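Local coordinates for chitin binding protein (Streptomyces lividans, PDB 5FTZ) that probably acts as a copper-dependent lytic polysaccharide monooxygenase of family AA10 that oxidatively cleaves chitin chains, at residues T94-Y99 against A153-H158. Sequence-based numbering, arbitrary orientation.
Sequences TDFKYY and AVWTVH. With CU (copper (II) ion), chain C.
Lys97 and Val154 grip each other through both backbone N-H...O=C bonds, Val154 N reaching Lys97 O at 2.9 Å, and anchor an antiparallel strand pair in the beta-sandwich core of this monooxygenase. Toward His158 a classic beta bulge sets in, Thr94 and Asp95 both facing the single residue Thr156: Thr94 N gives to Thr156 O, Thr156 N to Asp95 O. A water bridges the strands beside it, donating to Asp95 OD1 and Val154 O and accepting from Thr156 OG1. Asp95 OD2 is also paired with Lys97 NZ (3.2 Å), which probably steadies the carboxylate. On the face opposite Asp95 and Thr156, Phe96 and Trp155 run side by side, their planes 12° apart but slid, Phe96 CE1 lying over the indole face 3.3 Å from Trp155 CD1. Trp155 NE1 is hydrogen-bonded to Thr93 OG1. An alanine in place of Phe96 would probably leave a gap over the indole face. Farther along, Tyr98 CE2 touches Ala153 CB. Asp159 and the same two residues of the second subunit complete the interface copper site of His158, distinct from the His1/His91 copper. Water joining Thr94 OG1 to His158 ND1 and copper 1.9 Å from His158 NE2 together probably fix the imidazole's rotation.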
loop_
_atom_site.group_PDB
_atom_site.type_symbol
_atom_site.label_atom_id
_atom_site.label_comp_id
_atom_site.label_asym_id
_atom_site.label_seq_id
_atom_site.Cartn_x
_atom_site.Cartn_y
_atom_site.Cartn_z
ATOM N N THR A 94 6.919 5.810 0.219
ATOM C CA THR A 94 6.818 6.014 -1.205
ATOM C C THR A 94 8.171 6.458 -1.744
ATOM O O THR A 94 8.728 5.769 -2.595
ATOM C CB THR A 94 5.751 7.052 -1.555
ATOM O OG1 THR A 94 4.497 6.551 -1.091
ATOM C CG2 THR A 94 5.660 7.338 -3.044
ATOM N N ASP A 95 8.740 7.564 -1.270
ATOM C CA ASP A 95 10.031 8.027 -1.771
ATOM C C ASP A 95 10.679 9.041 -0.832
ATOM O O ASP A 95 10.090 9.495 0.159
ATOM C CB ASP A 95 9.933 8.582 -3.195
ATOM C CG ASP A 95 9.277 9.890 -3.289
ATOM O OD1 ASP A 95 8.750 10.409 -2.338
ATOM O OD2 ASP A 95 9.321 10.454 -4.415
ATOM N N PHE A 96 11.932 9.299 -1.148
ATOM C CA PHE A 96 12.725 10.407 -0.578
ATOM C C PHE A 96 13.123 11.331 -1.694
ATOM O O PHE A 96 13.612 10.821 -2.730
ATOM C CB PHE A 96 13.979 9.896 0.144
ATOM C CG PHE A 96 13.696 8.978 1.314
ATOM C CD1 PHE A 96 13.470 9.483 2.597
ATOM C CD2 PHE A 96 13.571 7.624 1.142
ATOM C CE1 PHE A 96 13.180 8.652 3.671
ATOM C CE2 PHE A 96 13.305 6.794 2.192
ATOM C CZ PHE A 96 13.089 7.309 3.458
ATOM N N LYS A 97 12.982 12.624 -1.514
ATOM C CA LYS A 97 13.397 13.598 -2.536
ATOM C C LYS A 97 14.193 14.675 -1.854
ATOM O O LYS A 97 13.845 15.081 -0.717
ATOM C CB LYS A 97 12.246 14.241 -3.257
ATOM C CG LYS A 97 11.436 13.273 -4.088
ATOM C CD LYS A 97 10.254 13.955 -4.710
ATOM C CE LYS A 97 9.642 13.084 -5.794
ATOM N NZ LYS A 97 8.197 13.123 -5.660
ATOM N N TYR A 98 15.218 15.164 -2.507
ATOM C CA TYR A 98 16.094 16.175 -1.952
ATOM C C TYR A 98 16.218 17.325 -2.934
ATOM O O TYR A 98 16.477 17.095 -4.119
ATOM C CB TYR A 98 17.481 15.597 -1.660
ATOM C CG TYR A 98 17.477 14.478 -0.697
ATOM C CD1 TYR A 98 17.260 13.152 -1.142
ATOM C CD2 TYR A 98 17.677 14.667 0.664
ATOM C CE1 TYR A 98 17.232 12.083 -0.259
ATOM C CE2 TYR A 98 17.660 13.606 1.571
ATOM C CZ TYR A 98 17.457 12.331 1.117
ATOM O OH TYR A 98 17.433 11.267 1.993
ATOM N N TYR A 99 16.003 18.546 -2.462
ATOM C CA TYR A 99 15.938 19.772 -3.261
ATOM C C TYR A 99 16.991 20.717 -2.735
ATOM O O TYR A 99 17.332 20.663 -1.556
ATOM C CB TYR A 99 14.589 20.485 -3.141
ATOM C CG TYR A 99 13.362 19.651 -3.485
ATOM C CD1 TYR A 99 12.818 18.774 -2.595
ATOM C CD2 TYR A 99 12.788 19.731 -4.726
ATOM C CE1 TYR A 99 11.694 18.046 -2.919
ATOM C CE2 TYR A 99 11.626 18.988 -5.043
ATOM C CZ TYR A 99 11.116 18.170 -4.142
ATOM O OH TYR A 99 9.990 17.372 -4.349
ATOM N N ALA A 153 14.779 18.071 2.434
ATOM C CA ALA A 153 14.545 16.645 2.329
ATOM C C ALA A 153 13.104 16.384 2.612
ATOM O O ALA A 153 12.559 16.902 3.581
ATOM C CB ALA A 153 15.458 15.941 3.319
ATOM N N VAL A 154 12.481 15.615 1.740
ATOM C CA VAL A 154 11.071 15.279 1.858
ATOM C C VAL A 154 10.895 13.770 1.814
ATOM O O VAL A 154 11.317 13.116 0.857
ATOM C CB VAL A 154 10.255 15.975 0.766
ATOM C CG1 VAL A 154 8.767 15.700 1.047
ATOM C CG2 VAL A 154 10.498 17.489 0.710
ATOM N N TRP A 155 10.296 13.232 2.875
ATOM C CA TRP A 155 10.008 11.802 3.014
ATOM C C TRP A 155 8.504 11.586 2.882
ATOM O O TRP A 155 7.764 12.014 3.729
ATOM C CB TRP A 155 10.521 11.346 4.373
ATOM C CG TRP A 155 10.071 9.974 4.777
ATOM C CD1 TRP A 155 9.873 8.902 3.971
ATOM C CD2 TRP A 155 9.830 9.510 6.123
ATOM N NE1 TRP A 155 9.462 7.796 4.729
ATOM C CE2 TRP A 155 9.483 8.153 6.052
ATOM C CE3 TRP A 155 9.909 10.122 7.383
ATOM C CZ2 TRP A 155 9.148 7.415 7.193
ATOM C CZ3 TRP A 155 9.644 9.373 8.487
ATOM C CH2 TRP A 155 9.256 8.048 8.385
ATOM N N THR A 156 8.079 10.935 1.798
ATOM C CA THR A 156 6.656 10.730 1.563
ATOM C C THR A 156 6.230 9.348 2.012
ATOM O O THR A 156 6.843 8.341 1.645
ATOM C CB THR A 156 6.299 10.959 0.117
ATOM O OG1 THR A 156 6.629 12.318 -0.255
ATOM C CG2 THR A 156 4.801 10.701 -0.150
ATOM N N VAL A 157 5.189 9.308 2.845
ATOM C CA VAL A 157 4.747 8.072 3.458
ATOM C C VAL A 157 3.682 7.376 2.608
ATOM O O VAL A 157 2.695 7.996 2.219
ATOM C CB VAL A 157 4.233 8.360 4.885
ATOM C CG1 VAL A 157 3.698 7.113 5.560
ATOM C CG2 VAL A 157 5.384 8.976 5.722
ATOM N N HIS A 158 3.877 6.103 2.392
ATOM C CA HIS A 158 2.979 5.291 1.576
ATOM C C HIS A 158 1.568 5.161 2.238
ATOM O O HIS A 158 1.432 4.979 3.416
ATOM C CB HIS A 158 3.621 3.934 1.468
ATOM C CG HIS A 158 2.784 2.865 0.790
ATOM N ND1 HIS A 158 2.742 2.686 -0.579
ATOM C CD2 HIS A 158 2.115 1.833 1.341
ATOM C CE1 HIS A 158 1.986 1.624 -0.850
ATOM N NE2 HIS A 158 1.594 1.116 0.294
HETATM CU CU CU C . 0.146 -0.185 0.274
HETATM O O HOH W 1 3.949 4.339 -2.551
HETATM O O HOH W 2 2.231 8.259 -0.652
HETATM O O HOH W 3 9.238 12.711 -1.106
#